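Local atomic coordinates of SusD homolog (Bacteroides thetaiotaomicron, PDB entry 3EHM), a protein that probably binds mucin O-glycans as a SusD-like outer-membrane lipoprotein and takes part in their utilization by this gut symbiont. Residues 213-217 against 454-458; 414-420 against 432-437; 461-465 against 527-531. All coordinates share one frame. Numbering follows the deposited sequence.

In the fold
All three contacts gather around consecutive helices 429-445 and 449-459 and the chain that follows them. Contact 1, about 12 Å from the chain centre, is the deepest: charged side chains and a water join helix 197-215 to helix 449-459. Contact 2, about 21 Å out yet buried, folds the preceding loop onto helix 429-445 through a lysine that binds loop oxygens. Contact 3, only partly buried, lays the C-terminal tail on the loop after helix 449-459 by aromatic, proline and CH-pi packing. They touch one another: Phe217 of contact 1 packs on Leu434, its Tyr456 on 461-465, and Gln435 of contact 2 on Phe461 and Tyr463.

Contact 1: residues 213-217 against 454-458; sequences VRVHF and TEYRR
Val213 and Arg214 lie on helix 197-215, Thr454 to Arg458 on helix 449-459, where Arg458 N bonds to Thr454 O at 2.9 Å. The CA atoms of Arg214 and Arg458 come nearest, 7.5 Å apart, and long side chains span the gap. A weak bond of 3.4 Å joins His216 N to Val213 O. Arg458, with chi1 and chi2 both t and chi3 p, reaches across so that its CD is 3.3 Å from Arg214 O and its NH1 is 3.6 Å from Phe217 CD1, at the ring edge. A water accepts from Arg458 NH1 (2.8 Å) and Phe217 N (3.1 Å) and lies 2.9 Å from both Val213 O and Arg214 O, the latter a weak bond. Glu455 is the hub of the charges. Its OE1 takes Arg458 NH2 at 2.6 Å and its OE2 takes Arg458 NE at 2.9 Å. The CA-to-CB bond of Arg214 points sideways, but with chi1 t, chi2 near 102° and chi3 p its end comes nearer, and NH1 crosses to the same Glu455 OE2 at 2.9 Å in a salt bridge. Thr454 CG2 lies over one face of the Arg214 guanidinium, 3.5 Å from NE. Further charges surround the group: Glu451 and Asp138 also bind Arg214, Lys441 binds Glu455, and Glu353 of helix 344-356 binds both Arg458 and His216. Such a buried salt-bridge network, tying helices distant in sequence, belongs here to the helix-packed interior of the SusD-like fold, whose family is grouped with the tetratricopeptide repeats.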
loop_
_atom_site.group_PDB
_atom_site.type_symbol
_atom_site.label_atom_id
_atom_site.label_comp_id
_atom_site.label_asym_id
_atom_site.label_seq_id
_atom_site.Cartn_x
_atom_site.Cartn_y
_atom_site.Cartn_z
ATOM N N VAL A 213 9.644 5.976 -10.094
ATOM C CA VAL A 213 10.452 4.852 -9.654
ATOM C C VAL A 213 9.723 3.562 -10.031
ATOM O O VAL A 213 10.350 2.572 -10.401
ATOM C CB VAL A 213 10.699 4.898 -8.125
ATOM C CG1 VAL A 213 11.331 3.596 -7.652
ATOM C CG2 VAL A 213 11.613 6.068 -7.794
ATOM N N ARG A 214 8.393 3.583 -9.963
ATOM C CA ARG A 214 7.603 2.404 -10.306
ATOM C C ARG A 214 7.807 1.972 -11.760
ATOM O O ARG A 214 7.743 0.786 -12.067
ATOM C CB ARG A 214 6.109 2.668 -10.091
ATOM C CG ARG A 214 5.239 1.419 -10.258
ATOM C CD ARG A 214 4.833 0.852 -8.903
ATOM N NE ARG A 214 3.721 1.606 -8.327
ATOM C CZ ARG A 214 3.661 2.021 -7.065
ATOM N NH1 ARG A 214 4.655 1.767 -6.221
ATOM N NH2 ARG A 214 2.593 2.681 -6.642
ATOM N N VAL A 215 8.055 2.927 -12.654
ATOM C CA VAL A 215 8.221 2.601 -14.068
ATOM C C VAL A 215 9.651 2.520 -14.598
ATOM O O VAL A 215 9.855 2.066 -15.722
ATOM C CB VAL A 215 7.476 3.616 -14.969
ATOM C CG1 VAL A 215 6.027 3.764 -14.518
ATOM C CG2 VAL A 215 8.190 4.960 -14.936
ATOM N N HIS A 216 10.640 2.926 -13.809
ATOM C CA HIS A 216 12.015 2.921 -14.313
ATOM C C HIS A 216 12.531 1.601 -14.887
ATOM O O HIS A 216 13.304 1.613 -15.846
ATOM C CB HIS A 216 12.979 3.497 -13.255
ATOM C CG HIS A 216 13.557 2.486 -12.311
ATOM N ND1 HIS A 216 14.687 1.756 -12.606
ATOM C CD2 HIS A 216 13.198 2.134 -11.054
ATOM C CE1 HIS A 216 15.002 0.999 -11.570
ATOM N NE2 HIS A 216 14.115 1.209 -10.614
ATOM N N PHE A 217 12.101 0.466 -14.340
ATOM C CA PHE A 217 12.556 -0.819 -14.865
ATOM C C PHE A 217 11.936 -1.144 -16.226
ATOM O O PHE A 217 12.610 -1.669 -17.115
ATOM C CB PHE A 217 12.246 -1.956 -13.882
ATOM C CG PHE A 217 13.294 -2.144 -12.816
ATOM C CD1 PHE A 217 12.948 -2.120 -11.469
ATOM C CD2 PHE A 217 14.631 -2.339 -13.162
ATOM C CE1 PHE A 217 13.917 -2.283 -10.475
ATOM C CE2 PHE A 217 15.609 -2.504 -12.176
ATOM C CZ PHE A 217 15.250 -2.475 -10.831
ATOM N N THR A 454 2.230 -3.755 -4.000
ATOM C CA THR A 454 2.601 -3.301 -5.338
ATOM C C THR A 454 4.121 -3.356 -5.502
ATOM O O THR A 454 4.630 -3.842 -6.516
ATOM C CB THR A 454 2.123 -1.852 -5.583
ATOM O OG1 THR A 454 0.693 -1.813 -5.540
ATOM C CG2 THR A 454 2.598 -1.345 -6.935
ATOM N N GLU A 455 4.845 -2.864 -4.502
ATOM C CA GLU A 455 6.299 -2.862 -4.575
ATOM C C GLU A 455 6.892 -4.261 -4.594
ATOM O O GLU A 455 7.915 -4.490 -5.238
ATOM C CB GLU A 455 6.889 -2.033 -3.432
ATOM C CG GLU A 455 6.751 -0.543 -3.679
ATOM C CD GLU A 455 7.524 -0.094 -4.911
ATOM O OE1 GLU A 455 8.745 0.148 -4.794
ATOM O OE2 GLU A 455 6.920 0.001 -6.002
ATOM N N TYR A 456 6.262 -5.200 -3.894
ATOM C CA TYR A 456 6.751 -6.575 -3.896
ATOM C C TYR A 456 6.577 -7.170 -5.294
ATOM O O TYR A 456 7.492 -7.785 -5.842
ATOM C CB TYR A 456 5.981 -7.443 -2.900
ATOM C CG TYR A 456 6.274 -8.917 -3.080
ATOM C CD1 TYR A 456 7.466 -9.474 -2.614
ATOM C CD2 TYR A 456 5.389 -9.742 -3.782
ATOM C CE1 TYR A 456 7.775 -10.816 -2.844
ATOM C CE2 TYR A 456 5.688 -11.084 -4.020
ATOM C CZ TYR A 456 6.883 -11.613 -3.548
ATOM O OH TYR A 456 7.188 -12.932 -3.783
ATOM N N ARG A 457 5.391 -6.993 -5.862
ATOM C CA ARG A 457 5.104 -7.511 -7.195
ATOM C C ARG A 457 6.022 -6.906 -8.254
ATOM O O ARG A 457 6.421 -7.585 -9.202
ATOM C CB ARG A 457 3.644 -7.239 -7.562
ATOM C CG ARG A 457 2.637 -8.108 -6.815
ATOM C CD ARG A 457 1.214 -7.693 -7.156
ATOM N NE ARG A 457 0.850 -6.429 -6.520
ATOM C CZ ARG A 457 -0.169 -5.669 -6.904
ATOM N NH1 ARG A 457 -0.926 -6.038 -7.930
ATOM N NH2 ARG A 457 -0.442 -4.543 -6.259
ATOM N N ARG A 458 6.366 -5.633 -8.091
ATOM C CA ARG A 458 7.239 -4.964 -9.052
ATOM C C ARG A 458 8.690 -5.430 -8.972
ATOM O O ARG A 458 9.313 -5.707 -9.999
ATOM C CB ARG A 458 7.202 -3.442 -8.848
ATOM C CG ARG A 458 8.199 -2.672 -9.723
ATOM C CD ARG A 458 8.136 -1.162 -9.477
ATOM N NE ARG A 458 8.710 -0.748 -8.193
ATOM C CZ ARG A 458 9.994 -0.465 -7.999
ATOM N NH1 ARG A 458 10.855 -0.545 -9.007
ATOM N NH2 ARG A 458 10.419 -0.089 -6.796
HETATM O O HOH W 1 10.561 0.054 -11.729
#

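Contact 2: residues 414-420 against 432-437; sequences GNTSPKW and EQLQKI
Trp420, Lys436 and Thr416 lose the most surface where the irregular loop 414-420 runs past helical residues 432-437. The segment begins at Gly414, at phi/psi 65/16, continues in an extended course from Asn415 to Ser417, and brings its CA atoms closest to the helix at Trp420, 7.1 Å from the CA of Gln433. Lys436, whose chi angles run m, t, t, m, points its CA-to-CB bond at the loop and delivers NZ into a ring of oxygens: Thr416 OG1 at 2.8 Å, Ser417 O at 2.9 Å and Lys419 O at 2.8 Å, with Asp422 O a further acceptor. Thr416, chi1 t, passes the bond on, its OG1 donating to Glu432 OE2 at 2.9 Å; that carboxylate also receives the backbone amides of Thr424 and Gly425. Near the start of the segment, a water donates both to Gly414 O (2.8 Å) and to Gln435 OE1 (2.6 Å). Trp420, chi1 t, covers the other end. Its CZ3 lies 4.0 Å from Ile437 CG1, which meets the ring edge, its CZ2 is 3.6 Å from Gln433 NE2, itself hydrogen-bonded to Tyr423 OH, and Tyr368 of helix 364-378 also meets the indole. One buried lysine thus gathers oxygens from Thr416 to Lys419, mostly carbonyls, and reaches Glu432 through the Thr416 hydroxyl rather than by a direct salt bridge, while Trp420 adds apolar packing on Ile437 beside them.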
loop_
_atom_site.group_PDB
_atom_site.type_symbol
_atom_site.label_atom_id
_atom_site.label_comp_id
_atom_site.label_asym_id
_atom_site.label_seq_id
_atom_site.Cartn_x
_atom_site.Cartn_y
_atom_site.Cartn_z
ATOM N N GLY A 414 18.885 -17.106 1.943
ATOM C CA GLY A 414 19.251 -16.190 0.876
ATOM C C GLY A 414 18.772 -14.769 1.100
ATOM O O GLY A 414 18.762 -13.963 0.168
ATOM N N ASN A 415 18.387 -14.456 2.333
ATOM C CA ASN A 415 17.886 -13.122 2.652
ATOM C C ASN A 415 19.011 -12.183 3.072
ATOM O O ASN A 415 20.146 -12.613 3.292
ATOM C CB ASN A 415 16.807 -13.220 3.738
ATOM C CG ASN A 415 15.607 -12.327 3.452
ATOM O OD1 ASN A 415 14.455 -12.717 3.671
ATOM N ND2 ASN A 415 15.871 -11.125 2.968
ATOM N N THR A 416 18.696 -10.896 3.187
ATOM C CA THR A 416 19.698 -9.892 3.530
ATOM C C THR A 416 19.493 -9.256 4.910
ATOM O O THR A 416 18.463 -9.456 5.557
ATOM C CB THR A 416 19.709 -8.777 2.452
ATOM O OG1 THR A 416 20.832 -7.914 2.651
ATOM C CG2 THR A 416 18.421 -7.955 2.527
ATOM N N SER A 417 20.485 -8.481 5.340
ATOM C CA SER A 417 20.465 -7.801 6.633
ATOM C C SER A 417 20.239 -6.295 6.467
ATOM O O SER A 417 20.186 -5.788 5.347
ATOM C CB SER A 417 21.798 -8.017 7.342
ATOM O OG SER A 417 22.832 -7.367 6.627
ATOM N N PRO A 418 20.115 -5.559 7.586
ATOM C CA PRO A 418 19.898 -4.110 7.547
ATOM C C PRO A 418 21.140 -3.315 7.149
ATOM O O PRO A 418 21.039 -2.286 6.478
ATOM C CB PRO A 418 19.473 -3.777 8.982
ATOM C CG PRO A 418 18.937 -5.074 9.512
ATOM C CD PRO A 418 19.924 -6.066 8.956
ATOM N N LYS A 419 22.311 -3.788 7.565
ATOM C CA LYS A 419 23.554 -3.074 7.272
ATOM C C LYS A 419 23.830 -2.986 5.777
ATOM O O LYS A 419 23.895 -3.994 5.079
ATOM C CB LYS A 419 24.730 -3.735 7.996
ATOM C CG LYS A 419 26.023 -2.942 7.907
ATOM C CD LYS A 419 27.132 -3.607 8.708
ATOM C CE LYS A 419 28.447 -2.862 8.545
ATOM N NZ LYS A 419 29.546 -3.582 9.243
ATOM N N TRP A 420 24.010 -1.763 5.295
ATOM C CA TRP A 420 24.245 -1.525 3.877
ATOM C C TRP A 420 25.405 -2.305 3.258
ATOM O O TRP A 420 25.251 -2.908 2.197
ATOM C CB TRP A 420 24.442 -0.027 3.634
ATOM C CG TRP A 420 24.638 0.315 2.191
ATOM C CD1 TRP A 420 25.828 0.513 1.547
ATOM C CD2 TRP A 420 23.615 0.470 1.205
ATOM N NE1 TRP A 420 25.606 0.782 0.218
ATOM C CE2 TRP A 420 24.256 0.764 -0.019
ATOM C CE3 TRP A 420 22.216 0.389 1.234
ATOM C CZ2 TRP A 420 23.546 0.980 -1.204
ATOM C CZ3 TRP A 420 21.509 0.603 0.055
ATOM C CH2 TRP A 420 22.177 0.897 -1.148
ATOM N N GLU A 432 21.131 -6.827 -4.411
ATOM C CA GLU A 432 20.957 -6.953 -2.968
ATOM C C GLU A 432 20.781 -5.587 -2.329
ATOM O O GLU A 432 20.069 -5.446 -1.338
ATOM C CB GLU A 432 22.139 -7.682 -2.318
ATOM C CG GLU A 432 21.882 -7.984 -0.843
ATOM C CD GLU A 432 22.851 -8.988 -0.245
ATOM O OE1 GLU A 432 23.635 -9.600 -1.005
ATOM O OE2 GLU A 432 22.816 -9.168 0.992
ATOM N N GLN A 433 21.434 -4.576 -2.896
ATOM C CA GLN A 433 21.297 -3.224 -2.378
ATOM C C GLN A 433 19.841 -2.799 -2.576
ATOM O O GLN A 433 19.246 -2.173 -1.697
ATOM C CB GLN A 433 22.252 -2.275 -3.108
ATOM C CG GLN A 433 23.719 -2.600 -2.847
ATOM C CD GLN A 433 24.681 -1.650 -3.542
ATOM O OE1 GLN A 433 24.471 -1.268 -4.692
ATOM N NE2 GLN A 433 25.757 -1.285 -2.850
ATOM N N LEU A 434 19.265 -3.141 -3.728
ATOM C CA LEU A 434 17.864 -2.818 -3.984
ATOM C C LEU A 434 17.010 -3.598 -2.985
ATOM O O LEU A 434 16.043 -3.076 -2.431
ATOM C CB LEU A 434 17.453 -3.210 -5.406
ATOM C CG LEU A 434 15.955 -3.043 -5.719
ATOM C CD1 LEU A 434 15.573 -1.568 -5.639
ATOM C CD2 LEU A 434 15.642 -3.592 -7.101
ATOM N N GLN A 435 17.375 -4.854 -2.752
ATOM C CA GLN A 435 16.629 -5.684 -1.815
ATOM C C GLN A 435 16.586 -5.037 -0.429
ATOM O O GLN A 435 15.541 -5.042 0.232
ATOM C CB GLN A 435 17.250 -7.079 -1.728
ATOM C CG GLN A 435 16.521 -8.021 -0.779
ATOM C CD GLN A 435 17.164 -9.387 -0.719
ATOM O OE1 GLN A 435 18.384 -9.507 -0.776
ATOM N NE2 GLN A 435 16.346 -10.426 -0.585
ATOM N N LYS A 436 17.717 -4.486 0.008
ATOM C CA LYS A 436 17.790 -3.819 1.308
ATOM C C LYS A 436 16.864 -2.600 1.306
ATOM O O LYS A 436 16.108 -2.383 2.255
ATOM C CB LYS A 436 19.226 -3.365 1.614
ATOM C CG LYS A 436 20.226 -4.499 1.877
ATOM C CD LYS A 436 21.630 -3.943 2.112
ATOM C CE LYS A 436 22.666 -5.052 2.321
ATOM N NZ LYS A 436 22.430 -5.832 3.575
ATOM N N ILE A 437 16.927 -1.811 0.237
ATOM C CA ILE A 437 16.093 -0.617 0.103
ATOM C C ILE A 437 14.601 -0.951 0.178
ATOM O O ILE A 437 13.860 -0.337 0.941
ATOM C CB ILE A 437 16.361 0.107 -1.240
ATOM C CG1 ILE A 437 17.775 0.688 -1.246
ATOM C CG2 ILE A 437 15.325 1.219 -1.459
ATOM C CD1 ILE A 437 18.210 1.218 -2.604
HETATM O O HOH W 2 19.999 -11.521 -0.260
HETATM O O HOH W 3 23.170 -9.714 4.172
#

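Contact 3: residues 461-465 against 527-531; sequences FPYLM and PKQPN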
loop_
_atom_site.group_PDB
_atom_site.type_symbol
_atom_site.label_atom_id
_atom_site.label_comp_id
_atom_site.label_asym_id
_atom_site.label_seq_id
_atom_site.Cartn_x
_atom_site.Cartn_y
_atom_site.Cartn_z
ATOM N N PHE A 461 10.772 -8.006 -3.905
ATOM C CA PHE A 461 11.223 -7.796 -2.534
ATOM C C PHE A 461 10.160 -7.134 -1.653
ATOM O O PHE A 461 9.314 -6.378 -2.128
ATOM C CB PHE A 461 12.481 -6.922 -2.512
ATOM C CG PHE A 461 13.602 -7.435 -3.371
ATOM C CD1 PHE A 461 14.022 -8.761 -3.289
ATOM C CD2 PHE A 461 14.271 -6.573 -4.235
ATOM C CE1 PHE A 461 15.096 -9.221 -4.055
ATOM C CE2 PHE A 461 15.346 -7.019 -5.002
ATOM C CZ PHE A 461 15.759 -8.349 -4.909
ATOM N N PRO A 462 10.181 -7.436 -0.348
ATOM C CA PRO A 462 11.134 -8.350 0.287
ATOM C C PRO A 462 10.649 -9.784 0.096
ATOM O O PRO A 462 9.527 -10.001 -0.359
ATOM C CB PRO A 462 11.085 -7.920 1.747
ATOM C CG PRO A 462 9.633 -7.574 1.918
ATOM C CD PRO A 462 9.331 -6.777 0.660
ATOM N N TYR A 463 11.488 -10.764 0.420
ATOM C CA TYR A 463 11.063 -12.151 0.299
ATOM C C TYR A 463 9.966 -12.335 1.341
ATOM O O TYR A 463 10.045 -11.778 2.435
ATOM C CB TYR A 463 12.231 -13.107 0.563
ATOM C CG TYR A 463 13.307 -13.072 -0.507
ATOM C CD1 TYR A 463 13.001 -12.710 -1.823
ATOM C CD2 TYR A 463 14.622 -13.436 -0.211
ATOM C CE1 TYR A 463 13.982 -12.711 -2.819
ATOM C CE2 TYR A 463 15.608 -13.444 -1.199
ATOM C CZ TYR A 463 15.279 -13.079 -2.497
ATOM O OH TYR A 463 16.247 -13.085 -3.469
ATOM N N LEU A 464 8.949 -13.120 1.007
ATOM C CA LEU A 464 7.822 -13.316 1.905
ATOM C C LEU A 464 7.633 -14.742 2.386
ATOM O O LEU A 464 8.099 -15.693 1.759
ATOM C CB LEU A 464 6.528 -12.894 1.205
ATOM C CG LEU A 464 6.529 -11.572 0.439
ATOM C CD1 LEU A 464 5.282 -11.492 -0.423
ATOM C CD2 LEU A 464 6.599 -10.410 1.409
HETATM N N MSE A 465 6.930 -14.873 3.506
HETATM C CA MSE A 465 6.596 -16.181 4.051
HETATM C C MSE A 465 5.604 -16.703 3.013
HETATM O O MSE A 465 4.741 -15.953 2.555
HETATM C CB MSE A 465 5.895 -16.033 5.408
HETATM C CG MSE A 465 6.783 -15.507 6.533
HETATM SE SE MSE A 465 7.814 -16.912 7.375
HETATM C CE MSE A 465 8.545 -15.915 8.868
ATOM N N PRO A 527 13.586 -11.519 -9.166
ATOM C CA PRO A 527 14.171 -12.514 -8.258
ATOM C C PRO A 527 13.158 -13.301 -7.432
ATOM O O PRO A 527 12.017 -12.871 -7.241
ATOM C CB PRO A 527 15.086 -11.678 -7.356
ATOM C CG PRO A 527 15.284 -10.385 -8.112
ATOM C CD PRO A 527 13.944 -10.158 -8.738
ATOM N N LYS A 528 13.603 -14.453 -6.938
ATOM C CA LYS A 528 12.789 -15.334 -6.103
ATOM C C LYS A 528 13.687 -15.863 -4.988
ATOM O O LYS A 528 14.875 -16.090 -5.209
ATOM C CB LYS A 528 12.264 -16.503 -6.931
ATOM C CG LYS A 528 11.286 -16.091 -8.014
ATOM C CD LYS A 528 11.221 -17.115 -9.137
ATOM C CE LYS A 528 10.789 -18.484 -8.644
ATOM N NZ LYS A 528 10.654 -19.444 -9.782
ATOM N N GLN A 529 13.133 -16.054 -3.795
ATOM C CA GLN A 529 13.932 -16.567 -2.686
ATOM C C GLN A 529 14.365 -18.000 -2.986
ATOM O O GLN A 529 13.563 -18.808 -3.445
ATOM C CB GLN A 529 13.132 -16.546 -1.381
ATOM C CG GLN A 529 13.912 -17.114 -0.197
ATOM C CD GLN A 529 13.116 -17.124 1.091
ATOM O OE1 GLN A 529 11.886 -17.203 1.076
ATOM N NE2 GLN A 529 13.815 -17.067 2.219
ATOM N N PRO A 530 15.642 -18.334 -2.727
ATOM C CA PRO A 530 16.150 -19.687 -2.980
ATOM C C PRO A 530 15.315 -20.728 -2.238
ATOM O O PRO A 530 14.661 -20.415 -1.246
ATOM C CB PRO A 530 17.582 -19.630 -2.446
ATOM C CG PRO A 530 17.955 -18.192 -2.593
ATOM C CD PRO A 530 16.699 -17.474 -2.166
ATOM N N ASN A 531 15.356 -21.966 -2.717
ATOM C CA ASN A 531 14.607 -23.055 -2.102
ATOM C C ASN A 531 15.277 -23.604 -0.846
ATOM O O ASN A 531 14.539 -23.920 0.116
ATOM C CB ASN A 531 14.396 -24.172 -3.123
ATOM C CG ASN A 531 13.551 -23.722 -4.293
ATOM O OD1 ASN A 531 12.402 -23.304 -4.116
ATOM N ND2 ASN A 531 14.113 -23.792 -5.495
#
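Phe461 opens the loop that follows helix 449-459, and its ring, chi1 m, swings its far end to the C-terminal tail, where CZ lies 3.8 Å from Pro527 CG. On its other side Phe461 packs against Gln435 of helix 429-445. The peptide bond before Pro462 is cis; measured from CA 461 to CA 464 and from CA 527 to CA 530, the end-to-end directions of the two runs differ by 38°. Tyr463 makes most of the contact. Its CA-to-CB bond points at the tail and its CA lies 6.1 Å from that of Gln529; the side chain of Gln529 rests on the ring, with CB 3.7 Å from the ring centroid and only 15° off the normal, a CH-pi contact. Gln529 N lies over the same ring, 3.6 Å from Tyr463 CE1, and Pro530 CD comes within 4.3 Å of Tyr463 CE2. The amide end of Gln529 looks to other loops, bonding to Arg484 and to the backbone oxygen of Ile413. The CA-to-CB bond of Leu464 points away from the tail, and the selenomethionine Met465 leads on, its N bonded to Thr275 of helix 274-282. The two segments thus meet by ring packing and a CH-pi contact, without cross-segment hydrogen bonds: in this SusD-like protein an extended, proline-bearing C-terminal tail packs over the aromatic loop after helix 449-459, beside helix 429-445, where Pro527 touches Glu431 and Tyr463, like Phe461, touches Gln435.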